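Local coordinates for protein metallo-carboxypeptidase (Pseudomonas aeruginosa, PDB 4A39) that is a zinc metallocarboxypeptidase of the M14 family, probably removing residues from the C-terminal ends of proteins or peptides, at residues Leu270-Asp275 against Ile347-Lys352; Val163-Asp168 against Arg207-Ala212. All blocks are in the same frame, centred on the assembly; numbering follows the deposited sequence.

Interaction 1 of 2, residues Leu270-Asp275 against Ile347-Lys352. With ZN (zinc ion), chain C; GEM ((2-guanidinoethylmercapto)succinic acid), chain D.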
loop_
_atom_site.group_PDB
_atom_site.type_symbol
_atom_site.label_atom_id
_atom_site.label_comp_id
_atom_site.label_asym_id
_atom_site.label_seq_id
_atom_site.Cartn_x
_atom_site.Cartn_y
_atom_site.Cartn_z
ATOM N N LEU A 270 3.210 -4.927 11.182
ATOM C CA LEU A 270 2.838 -5.233 9.807
ATOM C C LEU A 270 3.096 -3.979 8.973
ATOM O O LEU A 270 2.584 -2.903 9.289
ATOM C CB LEU A 270 1.359 -5.625 9.718
ATOM C CG LEU A 270 0.921 -6.861 10.511
ATOM C CD1 LEU A 270 -0.567 -7.101 10.303
ATOM C CD2 LEU A 270 1.721 -8.076 10.057
ATOM N N ASP A 271 3.901 -4.130 7.925
ATOM C CA ASP A 271 4.260 -3.035 7.022
ATOM C C ASP A 271 3.524 -3.339 5.714
ATOM O O ASP A 271 3.853 -4.294 5.020
ATOM C CB ASP A 271 5.787 -3.038 6.847
ATOM C CG ASP A 271 6.304 -1.851 6.059
ATOM O OD1 ASP A 271 5.597 -0.826 5.950
ATOM O OD2 ASP A 271 7.441 -1.946 5.556
ATOM N N ILE A 272 2.521 -2.524 5.390
ATOM C CA ILE A 272 1.693 -2.753 4.206
ATOM C C ILE A 272 2.244 -2.153 2.913
ATOM O O ILE A 272 2.439 -0.938 2.812
ATOM C CB ILE A 272 0.256 -2.231 4.437
ATOM C CG1 ILE A 272 -0.229 -2.613 5.844
ATOM C CG2 ILE A 272 -0.685 -2.834 3.395
ATOM C CD1 ILE A 272 -0.192 -4.114 6.145
ATOM N N HIS A 273 2.460 -3.026 1.925
ATOM C CA HIS A 273 3.024 -2.670 0.618
ATOM C C HIS A 273 2.247 -3.283 -0.552
ATOM O O HIS A 273 1.257 -3.987 -0.373
ATOM C CB HIS A 273 4.464 -3.189 0.502
ATOM C CG HIS A 273 5.448 -2.513 1.407
ATOM N ND1 HIS A 273 6.403 -1.637 0.937
ATOM C CD2 HIS A 273 5.664 -2.623 2.739
ATOM C CE1 HIS A 273 7.165 -1.238 1.940
ATOM N NE2 HIS A 273 6.738 -1.822 3.044
ATOM N N GLY A 274 2.744 -3.009 -1.755
ATOM C CA GLY A 274 2.153 -3.550 -2.966
ATOM C C GLY A 274 3.284 -3.981 -3.882
ATOM O O GLY A 274 4.312 -3.306 -3.949
ATOM N N ASP A 275 3.115 -5.107 -4.573
ATOM C CA ASP A 275 4.146 -5.596 -5.482
ATOM C C ASP A 275 3.645 -5.547 -6.917
ATOM O O ASP A 275 2.580 -6.071 -7.235
ATOM C CB ASP A 275 4.549 -7.031 -5.140
ATOM C CG ASP A 275 5.738 -7.506 -5.960
ATOM O OD1 ASP A 275 6.881 -7.116 -5.644
ATOM O OD2 ASP A 275 5.525 -8.253 -6.938
ATOM N N ILE A 347 3.479 -6.999 4.240
ATOM C CA ILE A 347 2.317 -7.559 3.553
ATOM C C ILE A 347 2.341 -7.009 2.133
ATOM O O ILE A 347 2.489 -5.801 1.931
ATOM C CB ILE A 347 0.982 -7.158 4.247
ATOM C CG1 ILE A 347 0.941 -7.721 5.675
ATOM C CG2 ILE A 347 -0.198 -7.681 3.444
ATOM C CD1 ILE A 347 0.999 -9.238 5.747
ATOM N N GLU A 348 2.187 -7.895 1.155
ATOM C CA GLU A 348 2.236 -7.498 -0.247
ATOM C C GLU A 348 0.980 -7.833 -1.040
ATOM O O GLU A 348 0.605 -8.996 -1.164
ATOM C CB GLU A 348 3.432 -8.164 -0.926
ATOM C CG GLU A 348 4.797 -7.784 -0.371
ATOM C CD GLU A 348 5.233 -6.393 -0.771
ATOM O OE1 GLU A 348 4.613 -5.805 -1.684
ATOM O OE2 GLU A 348 6.212 -5.889 -0.179
ATOM N N MET A 349 0.334 -6.802 -1.572
ATOM C CA MET A 349 -0.856 -6.971 -2.403
ATOM C C MET A 349 -0.432 -6.648 -3.836
ATOM O O MET A 349 0.407 -5.775 -4.066
ATOM C CB MET A 349 -1.971 -6.036 -1.944
ATOM C CG MET A 349 -2.594 -6.428 -0.610
ATOM S SD MET A 349 -3.674 -5.121 0.003
ATOM C CE MET A 349 -2.445 -4.026 0.769
ATOM N N PRO A 350 -1.016 -7.342 -4.819
ATOM C CA PRO A 350 -0.680 -7.138 -6.231
ATOM C C PRO A 350 -1.294 -5.953 -6.965
ATOM O O PRO A 350 -2.418 -5.549 -6.680
ATOM C CB PRO A 350 -1.113 -8.450 -6.864
ATOM C CG PRO A 350 -2.382 -8.746 -6.112
ATOM C CD PRO A 350 -1.990 -8.441 -4.666
ATOM N N PHE A 351 -0.538 -5.408 -7.918
ATOM C CA PHE A 351 -1.039 -4.331 -8.765
ATOM C C PHE A 351 -1.853 -4.991 -9.876
ATOM O O PHE A 351 -2.660 -4.337 -10.538
ATOM C CB PHE A 351 0.103 -3.534 -9.412
ATOM C CG PHE A 351 0.652 -2.447 -8.540
ATOM C CD1 PHE A 351 1.660 -2.716 -7.620
ATOM C CD2 PHE A 351 0.152 -1.156 -8.627
ATOM C CE1 PHE A 351 2.160 -1.710 -6.798
ATOM C CE2 PHE A 351 0.644 -0.139 -7.810
ATOM C CZ PHE A 351 1.652 -0.417 -6.892
ATOM N N LYS A 352 -1.610 -6.284 -10.086
ATOM C CA LYS A 352 -2.307 -7.068 -11.106
ATOM C C LYS A 352 -3.565 -7.638 -10.449
ATOM O O LYS A 352 -4.404 -6.878 -9.971
ATOM C CB LYS A 352 -1.388 -8.189 -11.623
ATOM C CG LYS A 352 -0.155 -7.674 -12.370
ATOM C CD LYS A 352 0.818 -8.793 -12.705
ATOM C CE LYS A 352 2.031 -8.265 -13.469
ATOM N NZ LYS A 352 2.992 -9.365 -13.782
HETATM ZN ZN ZN C . 6.729 -1.047 -1.112
HETATM C C8 GEM D . 9.945 -4.374 -0.343
HETATM S S7 GEM D . 8.990 -4.344 1.218
HETATM C C6 GEM D . 9.604 -5.872 2.015
HETATM C C5 GEM D . 10.039 -6.971 1.041
HETATM N N3 GEM D . 11.290 -6.595 0.368
HETATM C C1 GEM D . 12.393 -7.308 0.589
HETATM N N4 GEM D . 12.350 -8.342 1.426
HETATM N N2 GEM D . 13.536 -6.990 -0.010
HETATM C C9 GEM D . 10.802 -3.116 -0.502
HETATM O O14 GEM D . 10.832 -2.308 0.454
HETATM O O15 GEM D . 11.411 -2.987 -1.584
HETATM C C10 GEM D . 9.019 -4.554 -1.548
HETATM C C11 GEM D . 8.027 -3.397 -1.684
HETATM O O12 GEM D . 6.815 -3.687 -1.788
HETATM O O13 GEM D . 8.506 -2.244 -1.699
HETATM O O HOH W 1 0.904 -7.839 -9.360
#

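Interaction 2 of 2, residues Val163-Asp168 against Arg207-Ala212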
loop_
_atom_site.group_PDB
_atom_site.type_symbol
_atom_site.label_atom_id
_atom_site.label_comp_id
_atom_site.label_asym_id
_atom_site.label_seq_id
_atom_site.Cartn_x
_atom_site.Cartn_y
_atom_site.Cartn_z
ATOM N N VAL A 163 -5.884 2.522 19.074
ATOM C CA VAL A 163 -7.178 1.948 19.408
ATOM C C VAL A 163 -6.975 1.250 20.750
ATOM O O VAL A 163 -6.246 0.265 20.844
ATOM C CB VAL A 163 -7.624 0.914 18.349
ATOM C CG1 VAL A 163 -9.033 0.435 18.649
ATOM C CG2 VAL A 163 -7.551 1.526 16.957
ATOM N N ARG A 164 -7.602 1.786 21.793
ATOM C CA ARG A 164 -7.484 1.229 23.138
ATOM C C ARG A 164 -8.857 1.262 23.798
ATOM O O ARG A 164 -9.390 2.337 24.077
ATOM C CB ARG A 164 -6.478 2.057 23.949
ATOM C CG ARG A 164 -6.264 1.613 25.395
ATOM C CD ARG A 164 -5.106 2.402 26.023
ATOM N NE ARG A 164 -4.897 2.126 27.445
ATOM C CZ ARG A 164 -4.319 1.031 27.933
ATOM N NH1 ARG A 164 -3.877 0.085 27.117
ATOM N NH2 ARG A 164 -4.178 0.883 29.246
ATOM N N ARG A 165 -9.430 0.088 24.041
ATOM C CA ARG A 165 -10.752 0.009 24.650
ATOM C C ARG A 165 -10.752 -0.555 26.067
ATOM O O ARG A 165 -11.792 -0.589 26.726
ATOM C CB ARG A 165 -11.687 -0.807 23.753
ATOM C CG ARG A 165 -12.026 -0.089 22.453
ATOM C CD ARG A 165 -12.899 -0.914 21.526
ATOM N NE ARG A 165 -13.253 -0.150 20.330
ATOM C CZ ARG A 165 -13.903 -0.646 19.283
ATOM N NH1 ARG A 165 -14.279 -1.918 19.270
ATOM N NH2 ARG A 165 -14.180 0.133 18.245
ATOM N N HIS A 166 -9.587 -0.994 26.529
ATOM C CA HIS A 166 -9.443 -1.537 27.878
ATOM C C HIS A 166 -8.196 -0.939 28.516
ATOM O O HIS A 166 -7.083 -1.143 28.035
ATOM C CB HIS A 166 -9.334 -3.063 27.840
ATOM C CG HIS A 166 -10.650 -3.756 27.668
ATOM N ND1 HIS A 166 -11.446 -3.575 26.558
ATOM C CD2 HIS A 166 -11.316 -4.616 28.474
ATOM C CE1 HIS A 166 -12.548 -4.293 26.689
ATOM N NE2 HIS A 166 -12.493 -4.934 27.842
ATOM N N PRO A 167 -8.368 -0.202 29.623
ATOM C CA PRO A 167 -7.274 0.449 30.350
ATOM C C PRO A 167 -6.246 -0.467 31.008
ATOM O O PRO A 167 -5.412 -0.000 31.787
ATOM C CB PRO A 167 -8.013 1.303 31.373
ATOM C CG PRO A 167 -9.193 0.450 31.698
ATOM C CD PRO A 167 -9.648 0.001 30.327
ATOM N N ASP A 168 -6.294 -1.760 30.703
ATOM C CA ASP A 168 -5.347 -2.696 31.297
ATOM C C ASP A 168 -4.747 -3.694 30.307
ATOM O O ASP A 168 -4.141 -4.687 30.714
ATOM C CB ASP A 168 -6.013 -3.443 32.459
ATOM C CG ASP A 168 -7.241 -4.223 32.028
ATOM O OD1 ASP A 168 -8.104 -3.643 31.333
ATOM O OD2 ASP A 168 -7.347 -5.414 32.395
ATOM N N ARG A 207 -12.566 -9.607 21.789
ATOM C CA ARG A 207 -11.564 -10.508 22.341
ATOM C C ARG A 207 -10.167 -9.946 22.106
ATOM O O ARG A 207 -9.330 -9.943 23.006
ATOM C CB ARG A 207 -11.665 -11.889 21.692
ATOM C CG ARG A 207 -12.983 -12.615 21.922
ATOM C CD ARG A 207 -12.909 -14.031 21.361
ATOM N NE ARG A 207 -14.172 -14.757 21.477
ATOM C CZ ARG A 207 -14.336 -16.029 21.122
ATOM N NH1 ARG A 207 -13.315 -16.719 20.629
ATOM N NH2 ARG A 207 -15.521 -16.613 21.260
ATOM N N LEU A 208 -9.921 -9.465 20.891
ATOM C CA LEU A 208 -8.618 -8.913 20.547
ATOM C C LEU A 208 -8.260 -7.662 21.342
ATOM O O LEU A 208 -7.148 -7.541 21.852
ATOM C CB LEU A 208 -8.557 -8.596 19.049
ATOM C CG LEU A 208 -7.284 -7.906 18.540
ATOM C CD1 LEU A 208 -6.060 -8.737 18.897
ATOM C CD2 LEU A 208 -7.378 -7.715 17.033
ATOM N N LEU A 209 -9.207 -6.735 21.457
ATOM C CA LEU A 209 -8.951 -5.488 22.160
ATOM C C LEU A 209 -8.966 -5.580 23.682
ATOM O O LEU A 209 -8.625 -4.615 24.366
ATOM C CB LEU A 209 -9.928 -4.418 21.669
ATOM C CG LEU A 209 -9.752 -4.120 20.173
ATOM C CD1 LEU A 209 -10.804 -3.125 19.718
ATOM C CD2 LEU A 209 -8.348 -3.580 19.915
ATOM N N GLU A 210 -9.360 -6.730 24.218
ATOM C CA GLU A 210 -9.346 -6.901 25.665
ATOM C C GLU A 210 -7.897 -7.155 26.068
ATOM O O GLU A 210 -7.510 -6.938 27.218
ATOM C CB GLU A 210 -10.209 -8.095 26.098
ATOM C CG GLU A 210 -11.708 -7.855 26.053
ATOM C CD GLU A 210 -12.507 -9.045 26.565
ATOM O OE1 GLU A 210 -12.355 -10.154 26.009
ATOM O OE2 GLU A 210 -13.288 -8.871 27.524
ATOM N N LYS A 211 -7.095 -7.601 25.104
ATOM C CA LYS A 211 -5.697 -7.915 25.358
ATOM C C LYS A 211 -4.695 -7.071 24.578
ATOM O O LYS A 211 -3.506 -7.081 24.886
ATOM C CB LYS A 211 -5.451 -9.394 25.058
ATOM C CG LYS A 211 -6.368 -10.312 25.846
ATOM C CD LYS A 211 -6.253 -11.761 25.413
ATOM C CE LYS A 211 -7.188 -12.630 26.242
ATOM N NZ LYS A 211 -7.067 -14.071 25.897
ATOM N N ALA A 212 -5.164 -6.330 23.580
ATOM C CA ALA A 212 -4.245 -5.523 22.791
ATOM C C ALA A 212 -4.792 -4.188 22.314
ATOM O O ALA A 212 -6.002 -3.997 22.205
ATOM C CB ALA A 212 -3.768 -6.329 21.590
HETATM O O HOH W 2 -7.707 -2.033 24.062
#

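Interaction 1 of 2, residues Leu270-Asp275 against Ile347-Lys352
The imidazole of His-273 carries the inhibitor's sulfur on one face, S7 lying 3.6 Å above the ring plane and over its centre. Asp-271 O lies in plane at its edge; ND1 binds the zinc at 2.2 Å, while NE2 donates to Asp-271 OD2 at 2.6 Å. That carboxylate oxygen sits almost in the ring plane, but the carboxylate is met from above its own plane. A histidine suits this place because its two nitrogens can serve metal and carboxylate at once; the nearby negative charge should make ND1 a stronger zinc ligand, and His-180 and Glu-183 complete the protein's share of the site. The Phe-351 ring turns its edge to Asp-275 O and is stacked on Tyr-122.

Strands 268-275 and 343-350 are parallel neighbours in the central mixed sheet of the carboxypeptidase domain. Backbone bonds pass between them, from Ile-347 N to Asp-271 O and from His-273 N to Ile-347 O, the latter nearly along the C=O axis. The His-273 and Glu-348 side chains share the catalytic face. Glu-348, the predicted proton donor/acceptor, bends at chi2 (-74°) so that OE2 reaches His-273 CB at 3.3 Å and lies 2.8 Å from GEM O12, so one of the two acid groups is probably protonated.

On the other face, branched Ile-272 and Ile-347 run side by side, and flexible Met-349 crosses Ile-272 obliquely, its CE only 3.4 Å from CG2, beneath helix 185-196. Gly-274 CA makes a CA-H...O contact of 3.0 Å with Met-349 O; glycine suits a spot where a CB would crowd Phe-351 CE1.

Interaction 2 of 2, residues Val163-Asp168 against Arg207-Ala212
Leu-209 lays its CD1 methyl against the outer half of Arg-165, 3.5 Å from CD, and the same methyl also touches NE, CZ and NH1 of that side chain. The two cross obliquely. Arg-165 is extended from CG to NE, so CD and the near side of the guanidinium cross the Leu-209 methyl, while NE bonds to Glu-142 O and NH2 to Leu-197 O. A long residue with a greasy stem and a polar end suits such a border position. Deeper in, Val-163 CG1 meets Leu-209 CD1 at 4.1 Å, both side chains also packing on Leu-214 of strand 212-217.

Towards the surface, Glu-210 brings its CG over one face of the His-166 imidazole, 3.9 Å from the ring centroid and 28° off the normal, a CH-pi contact; its CA lies over the same face. The two side chains point the same way, with the carboxylate plane turned 78° from the ring. Glu-210 OE2 remains 4.0 Å from His-166 NE2, so what meets the ring is the aliphatic stem and not the acid.

In the fold, this contact lays the connection between strands 157-163 and 171-177 against the C-terminal part of helix 203-211, just where the chain passes into strand 212-217. No direct hydrogen bond joins the two segments. A water spans them instead, accepting from Arg-165 N at 2.7 Å and donating to Leu-209 O at 2.8 Å, though its protons have other acceptors in reach.

The join therefore rests on apolar overlap, one CH-pi contact and a water bridge; any attraction between His-166 and Glu-210 would be long-range, without a hydrogen bond, and would depend on the charge of the imidazole.

In the fold
Both contacts belong to the zinc carboxypeptidase region, but they lie far apart: their centres are 27 Å from each other and their nearest atoms about 10 Å. Interaction 1 is near the middle of the chain and holds part of the zinc site and the inhibitor pocket, whereas interaction 2, about 26 Å from the chain's centre, is away from both. The common mixed sheet relates them. Segment 163-168 leads towards strand 171-177, which pairs with strand 268-275 of interaction 1 and is followed by the zinc ligands His-180 and Glu-183. Helix 366-383 offers a second connection, packing on Leu-208 of segment 207-212 and on Leu-270 and Met-349 of interaction 1.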